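PDB 3NUR: amidohydrolase from Staphylococcus aureus, which probably hydrolyses carbon-nitrogen bonds of amide type as a TIM-barrel amidohydrolase that carries a bound calcium ion, its substrate being undefined. Local coordinates for residues A[238-241]-A[242-246]; A[173-176]-A[177-180]. All coordinates share one frame; numbering follows the deposited sequence.

Contact 1: residues A[238-241]-A[242-246]; sequences SGIF and DRYPK
Arg243 folds back over the start of its own short helix and bonds the carbonyl of Ser238: NH1 lies 3.1 Å from Ser238 O, with an N-H...O angle of 164° and the oxygen at the edge of the guanidinium, in its plane. A bend at chi3 (-64°) turns the chain toward the residues before the helix. One face of the planar group thereby lies over the Gly239-Ile240 backbone, with Ile240 CA 3.8 Å from its plane and offset toward the rim. At the NH2 end, Ile240 CG1 comes to 3.5 Å from Arg243 NH2. Beneath this side chain the backbone closes one turn. Gly239 O is shared by the amides Asp242 N and Arg243 N, each at 3.0 Å. Tyr244 N then reaches Ile240 O at 2.8 Å, and Pro245 CA makes a C-H...O contact of 3.2 Å with Phe241 O. Gly239 serves two helices: with positive phi it ends helix 223-237 in a Schellman motif, and it is the N-cap of helix 240-243. Farther out, Arg243 NE forms a salt bridge with Asp176, Tyr244 OH probably bonds the same carboxylate, and Asp242 bonds Tyr281 and the backbone of Asn275. The Ser238 carbonyl and the Asp176 carboxylate together fix the rotation of the guanidinium, and the ion pair is consistent with a charged Arg243.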
loop_
_atom_site.group_PDB
_atom_site.type_symbol
_atom_site.label_atom_id
_atom_site.label_comp_id
_atom_site.label_asym_id
_atom_site.label_seq_id
_atom_site.Cartn_x
_atom_site.Cartn_y
_atom_site.Cartn_z
ATOM N N SER A 238 2.659 18.197 -5.238
ATOM C CA SER A 238 3.575 18.903 -4.319
ATOM C C SER A 238 5.065 18.829 -4.755
ATOM O O SER A 238 5.915 19.463 -4.120
ATOM C CB SER A 238 3.424 18.391 -2.891
ATOM O OG SER A 238 4.033 17.122 -2.714
ATOM N N GLY A 239 5.362 18.036 -5.793
ATOM C CA GLY A 239 6.717 17.892 -6.327
ATOM C C GLY A 239 7.659 16.934 -5.625
ATOM O O GLY A 239 8.877 16.984 -5.857
ATOM N N ILE A 240 7.111 16.005 -4.817
ATOM C CA ILE A 240 7.903 15.002 -4.084
ATOM C C ILE A 240 8.792 14.195 -5.066
ATOM O O ILE A 240 9.964 13.941 -4.776
ATOM C CB ILE A 240 6.958 14.073 -3.253
ATOM C CG1 ILE A 240 6.555 14.760 -1.911
ATOM C CG2 ILE A 240 7.582 12.664 -3.013
ATOM C CD1 ILE A 240 5.460 14.048 -1.139
ATOM N N PHE A 241 8.235 13.829 -6.226
ATOM C CA PHE A 241 8.962 13.031 -7.204
ATOM C C PHE A 241 9.951 13.821 -8.077
ATOM O O PHE A 241 10.719 13.212 -8.812
ATOM C CB PHE A 241 8.017 12.140 -8.011
ATOM C CG PHE A 241 7.126 11.296 -7.131
ATOM C CD1 PHE A 241 7.564 10.071 -6.638
ATOM C CD2 PHE A 241 5.842 11.726 -6.797
ATOM C CE1 PHE A 241 6.735 9.295 -5.818
ATOM C CE2 PHE A 241 5.025 10.962 -5.964
ATOM C CZ PHE A 241 5.472 9.750 -5.484
ATOM N N ASP A 242 9.957 15.153 -7.954
ATOM C CA ASP A 242 10.954 16.010 -8.593
ATOM C C ASP A 242 12.121 16.148 -7.604
ATOM O O ASP A 242 13.272 16.056 -8.023
ATOM C CB ASP A 242 10.363 17.375 -8.958
ATOM C CG ASP A 242 9.533 17.355 -10.226
ATOM O OD1 ASP A 242 9.494 16.300 -10.897
ATOM O OD2 ASP A 242 8.891 18.379 -10.527
ATOM N N ARG A 243 11.815 16.296 -6.285
ATOM C CA ARG A 243 12.812 16.363 -5.215
ATOM C C ARG A 243 13.495 15.003 -5.053
ATOM O O ARG A 243 14.720 14.952 -4.865
ATOM C CB ARG A 243 12.160 16.767 -3.871
ATOM C CG ARG A 243 11.880 18.250 -3.766
ATOM C CD ARG A 243 11.508 18.723 -2.360
ATOM N NE ARG A 243 10.256 18.152 -1.840
ATOM C CZ ARG A 243 9.028 18.469 -2.261
ATOM N NH1 ARG A 243 8.861 19.304 -3.278
ATOM N NH2 ARG A 243 7.965 17.923 -1.695
ATOM N N TYR A 244 12.699 13.900 -5.111
ATOM C CA TYR A 244 13.170 12.512 -4.913
ATOM C C TYR A 244 12.817 11.663 -6.149
ATOM O O TYR A 244 11.883 10.855 -6.105
ATOM C CB TYR A 244 12.591 11.941 -3.587
ATOM C CG TYR A 244 12.791 12.904 -2.439
ATOM C CD1 TYR A 244 14.071 13.327 -2.077
ATOM C CD2 TYR A 244 11.705 13.485 -1.797
ATOM C CE1 TYR A 244 14.259 14.291 -1.089
ATOM C CE2 TYR A 244 11.882 14.422 -0.784
ATOM C CZ TYR A 244 13.162 14.818 -0.432
ATOM O OH TYR A 244 13.347 15.745 0.550
ATOM N N PRO A 245 13.528 11.892 -7.283
ATOM C CA PRO A 245 13.161 11.215 -8.542
ATOM C C PRO A 245 13.318 9.701 -8.596
ATOM O O PRO A 245 12.748 9.078 -9.489
ATOM C CB PRO A 245 14.028 11.923 -9.597
ATOM C CG PRO A 245 15.205 12.417 -8.844
ATOM C CD PRO A 245 14.637 12.850 -7.513
ATOM N N LYS A 246 14.072 9.114 -7.657
ATOM C CA LYS A 246 14.252 7.658 -7.616
ATOM C C LYS A 246 13.206 6.986 -6.735
ATOM O O LYS A 246 13.162 5.762 -6.662
ATOM C CB LYS A 246 15.670 7.293 -7.145
ATOM C CG LYS A 246 16.767 7.715 -8.120
ATOM C CD LYS A 246 18.159 7.215 -7.704
ATOM C CE LYS A 246 18.819 7.999 -6.585
ATOM N NZ LYS A 246 18.511 7.440 -5.238
#

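Contact 2: residues A[173-176]-A[177-180]; sequences DKYD and IIFK
Two main-chain bonds tie Tyr175 and Asp176 to the residues that follow them. Ile178 N donates to Tyr175 O at 3.0 Å, whereas Lys180 N meets Asp176 O at 3.0 Å in a straighter bond, N-H...O 167°. A water bridges the same turn, donating to Asp173 O at 3.2 Å and accepting from Ile177 N at 3.0 Å; it thus occupies the amide of Ile177, one of the first in the helix. This is the entry to helix 176-185, which follows strand 159-162 and leads to strand 189-192, a beta-alpha-beta crossover of the TIM barrel. The buried apolar contact joins Ile178 to Tyr175: Ile178 CD1 comes to the edge of the ring, 4.2 Å from Tyr175 CD1. Separately, the exposed Lys174 lays its CG over one face of that ring. Phe179 sets its ring against a carbonyl, CD2 lying 3.5 Å from Tyr175 O. Among the charged groups, Asp176 has CG anti to the backbone N (chi1 -173°), which sets its carboxylate beside the first turn, with OD2 3.8 Å from Ile177 N. Lys174 NZ pairs with Asp167, which also accepts from Tyr175 OH; the direct bond from Lys174 NZ to Tyr175 OH is weak at 3.2 Å.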
loop_
_atom_site.group_PDB
_atom_site.type_symbol
_atom_site.label_atom_id
_atom_site.label_comp_id
_atom_site.label_asym_id
_atom_site.label_seq_id
_atom_site.Cartn_x
_atom_site.Cartn_y
_atom_site.Cartn_z
ATOM N N ASP A 173 4.970 20.121 4.249
ATOM C CA ASP A 173 6.429 20.206 4.433
ATOM C C ASP A 173 7.004 19.326 5.546
ATOM O O ASP A 173 8.046 18.708 5.341
ATOM C CB ASP A 173 6.878 21.662 4.640
ATOM C CG ASP A 173 6.719 22.576 3.434
ATOM O OD1 ASP A 173 6.799 22.076 2.292
ATOM O OD2 ASP A 173 6.554 23.795 3.635
ATOM N N LYS A 174 6.334 19.262 6.710
ATOM C CA LYS A 174 6.790 18.503 7.883
ATOM C C LYS A 174 6.973 16.995 7.635
ATOM O O LYS A 174 7.715 16.352 8.388
ATOM C CB LYS A 174 5.880 18.768 9.111
ATOM C CG LYS A 174 4.423 18.314 8.897
ATOM C CD LYS A 174 3.447 18.649 10.016
ATOM C CE LYS A 174 3.624 17.792 11.240
ATOM N NZ LYS A 174 2.467 17.894 12.162
ATOM N N TYR A 175 6.298 16.436 6.584
ATOM C CA TYR A 175 6.371 15.013 6.246
ATOM C C TYR A 175 7.393 14.706 5.162
ATOM O O TYR A 175 7.675 13.537 4.914
ATOM C CB TYR A 175 4.967 14.449 5.906
ATOM C CG TYR A 175 3.964 14.735 7.002
ATOM C CD1 TYR A 175 4.058 14.105 8.241
ATOM C CD2 TYR A 175 2.951 15.671 6.818
ATOM C CE1 TYR A 175 3.187 14.424 9.283
ATOM C CE2 TYR A 175 2.053 15.971 7.838
ATOM C CZ TYR A 175 2.177 15.351 9.072
ATOM O OH TYR A 175 1.310 15.675 10.090
ATOM N N ASP A 176 8.011 15.745 4.568
ATOM C CA ASP A 176 9.013 15.567 3.505
ATOM C C ASP A 176 10.112 14.552 3.892
ATOM O O ASP A 176 10.483 13.723 3.068
ATOM C CB ASP A 176 9.648 16.921 3.133
ATOM C CG ASP A 176 10.555 16.814 1.930
ATOM O OD1 ASP A 176 10.045 16.886 0.798
ATOM O OD2 ASP A 176 11.752 16.610 2.122
ATOM N N ILE A 177 10.564 14.582 5.163
ATOM C CA ILE A 177 11.597 13.694 5.706
ATOM C C ILE A 177 11.314 12.192 5.501
ATOM O O ILE A 177 12.261 11.414 5.330
ATOM C CB ILE A 177 11.904 14.050 7.197
ATOM C CG1 ILE A 177 13.195 13.370 7.726
ATOM C CG2 ILE A 177 10.711 13.798 8.125
ATOM C CD1 ILE A 177 14.476 13.733 6.959
ATOM N N ILE A 178 10.028 11.798 5.500
ATOM C CA ILE A 178 9.635 10.393 5.322
ATOM C C ILE A 178 9.979 9.940 3.892
ATOM O O ILE A 178 10.563 8.868 3.717
ATOM C CB ILE A 178 8.139 10.171 5.707
ATOM C CG1 ILE A 178 7.916 10.470 7.222
ATOM C CG2 ILE A 178 7.678 8.737 5.336
ATOM C CD1 ILE A 178 6.401 10.604 7.683
ATOM N N PHE A 179 9.636 10.776 2.889
ATOM C CA PHE A 179 9.889 10.498 1.470
ATOM C C PHE A 179 11.380 10.553 1.160
ATOM O O PHE A 179 11.860 9.718 0.407
ATOM C CB PHE A 179 9.067 11.439 0.572
ATOM C CG PHE A 179 7.597 11.321 0.912
ATOM C CD1 PHE A 179 6.835 10.257 0.426
ATOM C CD2 PHE A 179 6.991 12.232 1.767
ATOM C CE1 PHE A 179 5.488 10.116 0.785
ATOM C CE2 PHE A 179 5.645 12.087 2.130
ATOM C CZ PHE A 179 4.909 11.026 1.651
ATOM N N LYS A 180 12.104 11.534 1.746
ATOM C CA LYS A 180 13.552 11.686 1.598
ATOM C C LYS A 180 14.233 10.413 2.111
ATOM O O LYS A 180 15.128 9.895 1.454
ATOM C CB LYS A 180 14.032 12.896 2.415
ATOM C CG LYS A 180 15.517 13.212 2.239
ATOM C CD LYS A 180 15.869 14.497 2.991
ATOM C CE LYS A 180 17.149 15.104 2.492
ATOM N NZ LYS A 180 17.365 16.458 3.069
HETATM O O HOH W 1 10.486 17.143 6.757
#

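In the fold
Both contacts are partly buried local turns about 11 Å apart between centres, and each surrounds the start of a helix: contact 2 opens the longer helix 176-185, contact 1 the single-turn helix 240-243 just after helix 223-237. They touch directly, through a partly exposed polar junction at Asp176 and, beside it, the buried apolar contact of Ile240 CD1 with Phe179 CD2, 3.8 Å apart. In both, polar side chains reach neighbouring elements. Their chemistry differs in the turn itself: residues 238-246 use a glycine between two helices and an arginine folded back to one backbone carbonyl, whereas residues 173-180 enter their helix through a water-bridged turn.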